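Multicopper oxidase (Uncultured bacterium, PDB 4E9X) probably couples the one-electron oxidation of its substrates to the reduction of dioxygen to water, using bound copper ions. Local coordinates at residues 2-7 with 41-46. Sequence-based numbering, arbitrary orientation.
Sequences AEREFD and EGDDVI
The guanidinium of Arg4 donates at its edge, from NE to Asp43 OD2 and from NH2 to a water that in turn donates to Asp43 OD1, whereas the carboxylate is met from above: Arg4 NE sits 2.8 Å from Asp43 OD2, the two planes 57° apart. Arg4 C lies over one face of the Phe6 ring, offset toward its rim. Arg4 and Val45 share one face of a parallel strand pair, 3-7 beside 44-46, in a cupredoxin-like domain. Backbone bonds stitch the pair, from Asp44 N to Ala2 O through Phe6 N to Ile46 O at 2.8 Å. Asp43, pointing toward 2-7, suits its place because two oxygens can serve several donors: OD1 takes Ala2 N at 3.0 Å, and OD2 also accepts from Gln40 N. An alanine here would probably leave Arg4 NE without its charged mate and Ala2 N without its bond to the carboxylate. On the other face, Glu5 CG, anti to the backbone N (chi1 180°), lies 3.9 Å from Ile46 CG2 while OE2 turns to Asn48; the Glu3 carboxylate end meets Ile46 CD1. Asp44 OD1 pairs with Lys94, and a second water links Asp44 OD2, Gly42 O and Ala2 N, accepting from Ala2 N at 2.9 Å.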
ATOM      1  N   ALA A   2      24.904  28.297  -4.044  1.00 17.83           N
ATOM      2  CA  ALA A   2      25.575  28.492  -5.333  1.00 18.28           C
ATOM      3  C   ALA A   2      24.568  28.441  -6.472  1.00 17.96           C
ATOM      4  O   ALA A   2      23.568  27.692  -6.348  1.00 17.65           O
ATOM      5  CB  ALA A   2      26.683  27.472  -5.590  1.00 21.44           C
ATOM      6  N   GLU A   3      24.845  29.140  -7.568  1.00 17.00           N
ATOM      7  CA  GLU A   3      24.016  28.931  -8.775  1.00 17.30           C
ATOM      8  C   GLU A   3      24.540  27.744  -9.583  1.00 18.11           C
ATOM      9  O   GLU A   3      25.721  27.673  -9.970  1.00 23.30           O
ATOM     10  CB  GLU A   3      24.006  30.205  -9.615  1.00 22.30           C
ATOM     11  CG  GLU A   3      23.122  30.149 -10.835  1.00 25.84           C
ATOM     12  CD  GLU A   3      23.253  31.402 -11.724  1.00 30.36           C
ATOM     13  OE1 GLU A   3      23.715  31.284 -12.868  1.00 38.78           O
ATOM     14  OE2 GLU A   3      22.876  32.499 -11.265  1.00 44.24           O
ATOM     15  N   ARG A   4      23.648  26.787  -9.883  1.00 15.70           N
ATOM     16  CA  ARG A   4      23.994  25.563 -10.604  1.00 16.12           C
ATOM     17  C   ARG A   4      23.055  25.442 -11.791  1.00 16.05           C
ATOM     18  O   ARG A   4      21.868  25.300 -11.594  1.00 18.85           O
ATOM     19  CB  ARG A   4      23.956  24.334  -9.694  1.00 16.15           C
ATOM     20  CG  ARG A   4      24.846  24.507  -8.467  1.00 17.00           C
ATOM     21  CD  ARG A   4      25.086  23.160  -7.816  1.00 14.39           C
ATOM     22  NE  ARG A   4      25.866  23.374  -6.581  1.00 15.68           N
ATOM     23  CZ  ARG A   4      27.210  23.349  -6.623  1.00 15.91           C
ATOM     24  NH1 ARG A   4      27.879  23.132  -7.754  1.00 18.68           N
ATOM     25  NH2 ARG A   4      27.901  23.543  -5.517  1.00 20.79           N
ATOM     26  N   GLU A   5      23.653  25.531 -12.961  1.00 14.77           N
ATOM     27  CA  GLU A   5      22.906  25.530 -14.214  1.00 15.06           C
ATOM     28  C   GLU A   5      23.244  24.291 -15.035  1.00 13.80           C
ATOM     29  O   GLU A   5      24.426  24.001 -15.232  1.00 15.36           O
ATOM     30  CB  GLU A   5      23.288  26.802 -15.015  1.00 18.65           C
ATOM     31  CG  GLU A   5      22.552  26.864 -16.334  1.00 19.64           C
ATOM     32  CD  GLU A   5      22.589  28.224 -16.974  1.00 22.88           C
ATOM     33  OE1 GLU A   5      23.203  29.146 -16.387  1.00 31.97           O
ATOM     34  OE2 GLU A   5      22.003  28.425 -18.066  1.00 21.32           O
ATOM     35  N   PHE A   6      22.214  23.618 -15.521  1.00 14.01           N
ATOM     36  CA  PHE A   6      22.300  22.368 -16.230  1.00 14.43           C
ATOM     37  C   PHE A   6      21.587  22.408 -17.556  1.00 13.75           C
ATOM     38  O   PHE A   6      20.555  23.068 -17.624  1.00 16.71           O
ATOM     39  CB  PHE A   6      21.669  21.237 -15.378  1.00 14.95           C
ATOM     40  CG  PHE A   6      22.334  21.182 -14.003  1.00 14.25           C
ATOM     41  CD1 PHE A   6      23.697  20.999 -13.845  1.00 15.97           C
ATOM     42  CD2 PHE A   6      21.589  21.302 -12.864  1.00 15.77           C
ATOM     43  CE1 PHE A   6      24.303  20.923 -12.619  1.00 15.06           C
ATOM     44  CE2 PHE A   6      22.191  21.253 -11.610  1.00 15.55           C
ATOM     45  CZ  PHE A   6      23.572  21.073 -11.461  1.00 15.94           C
ATOM     46  N   ASP A   7      22.108  21.695 -18.545  1.00 14.53           N
ATOM     47  CA  ASP A   7      21.445  21.633 -19.842  1.00 15.00           C
ATOM     48  C   ASP A   7      20.956  20.182 -20.024  1.00 17.79           C
ATOM     49  O   ASP A   7      21.777  19.259 -19.941  1.00 22.09           O
ATOM     50  CB  ASP A   7      22.355  22.027 -20.995  1.00 20.22           C
ATOM     51  CG  ASP A   7      22.715  23.489 -21.020  1.00 28.75           C
ATOM     52  OD1 ASP A   7      21.814  24.368 -20.869  1.00 33.12           O
ATOM     53  OD2 ASP A   7      23.906  23.881 -21.219  1.00 50.37           O
ATOM     54  N   GLU A  41      21.417  22.130  -0.253  1.00 10.89           N
ATOM     55  CA  GLU A  41      20.330  22.965   0.250  1.00 11.40           C
ATOM     56  C   GLU A  41      20.689  24.432   0.081  1.00 12.89           C
ATOM     57  O   GLU A  41      21.792  24.914   0.397  1.00 14.20           O
ATOM     58  CB  GLU A  41      20.178  22.699   1.735  1.00 11.91           C
ATOM     59  CG  GLU A  41      19.069  23.464   2.413  1.00 14.35           C
ATOM     60  CD  GLU A  41      18.966  23.185   3.913  1.00 13.93           C
ATOM     61  OE1 GLU A  41      19.737  22.387   4.482  1.00 13.91           O
ATOM     62  OE2 GLU A  41      18.031  23.750   4.527  1.00 15.82           O
ATOM     63  N   GLY A  42      19.743  25.190  -0.499  1.00 13.28           N
ATOM     64  CA  GLY A  42      19.884  26.621  -0.760  1.00 15.91           C
ATOM     65  C   GLY A  42      20.440  26.930  -2.137  1.00 15.07           C
ATOM     66  O   GLY A  42      20.470  28.109  -2.505  1.00 16.72           O
ATOM     67  N   ASP A  43      20.918  25.971  -2.921  1.00 12.63           N
ATOM     68  CA  ASP A  43      21.433  26.319  -4.234  1.00 12.69           C
ATOM     69  C   ASP A  43      20.300  26.847  -5.095  1.00 13.99           C
ATOM     70  O   ASP A  43      19.111  26.496  -4.963  1.00 15.05           O
ATOM     71  CB  ASP A  43      22.084  25.126  -4.920  1.00 13.61           C
ATOM     72  CG  ASP A  43      23.435  24.720  -4.342  1.00 13.45           C
ATOM     73  OD1 ASP A  43      24.087  25.468  -3.592  1.00 15.52           O
ATOM     74  OD2 ASP A  43      23.859  23.599  -4.690  1.00 13.00           O
ATOM     75  N   ASP A  44      20.706  27.747  -6.020  1.00 13.80           N
ATOM     76  CA  ASP A  44      19.812  28.204  -7.056  1.00 12.94           C
ATOM     77  C   ASP A  44      20.039  27.341  -8.285  1.00 14.56           C
ATOM     78  O   ASP A  44      21.124  27.375  -8.853  1.00 19.09           O
ATOM     79  CB  ASP A  44      20.149  29.667  -7.347  1.00 17.21           C
ATOM     80  CG  ASP A  44      19.868  30.494  -6.094  1.00 19.92           C
ATOM     81  OD1 ASP A  44      18.758  30.382  -5.516  1.00 24.30           O
ATOM     82  OD2 ASP A  44      20.775  31.246  -5.684  1.00 27.76           O
ATOM     83  N   VAL A  45      19.012  26.598  -8.681  1.00 12.91           N
ATOM     84  CA  VAL A  45      19.113  25.654  -9.796  1.00 12.25           C
ATOM     85  C   VAL A  45      18.471  26.261 -11.034  1.00 12.69           C
ATOM     86  O   VAL A  45      17.377  26.830 -10.971  1.00 15.00           O
ATOM     87  CB  VAL A  45      18.430  24.338  -9.398  1.00 14.69           C
ATOM     88  CG1 VAL A  45      18.549  23.331 -10.536  1.00 14.75           C
ATOM     89  CG2 VAL A  45      19.081  23.799  -8.154  1.00 15.47           C
ATOM     90  N   ILE A  46      19.173  26.088 -12.154  1.00 13.90           N
ATOM     91  CA  ILE A  46      18.655  26.460 -13.458  1.00 14.31           C
ATOM     92  C   ILE A  46      18.754  25.260 -14.365  1.00 12.64           C
ATOM     93  O   ILE A  46      19.848  24.689 -14.491  1.00 14.87           O
ATOM     94  CB  ILE A  46      19.475  27.651 -14.018  1.00 15.07           C
ATOM     95  CG1 ILE A  46      19.479  28.879 -13.093  1.00 17.28           C
ATOM     96  CG2 ILE A  46      18.980  28.012 -15.412  1.00 15.58           C
ATOM     97  CD1 ILE A  46      20.555  29.900 -13.457  1.00 20.52           C
TER
HETATM   98  O   HOH W   1      22.500  29.802  -3.639  1.00 24.00           O
HETATM   99  O   HOH W   2      26.586  24.694  -3.159  1.00 19.24           O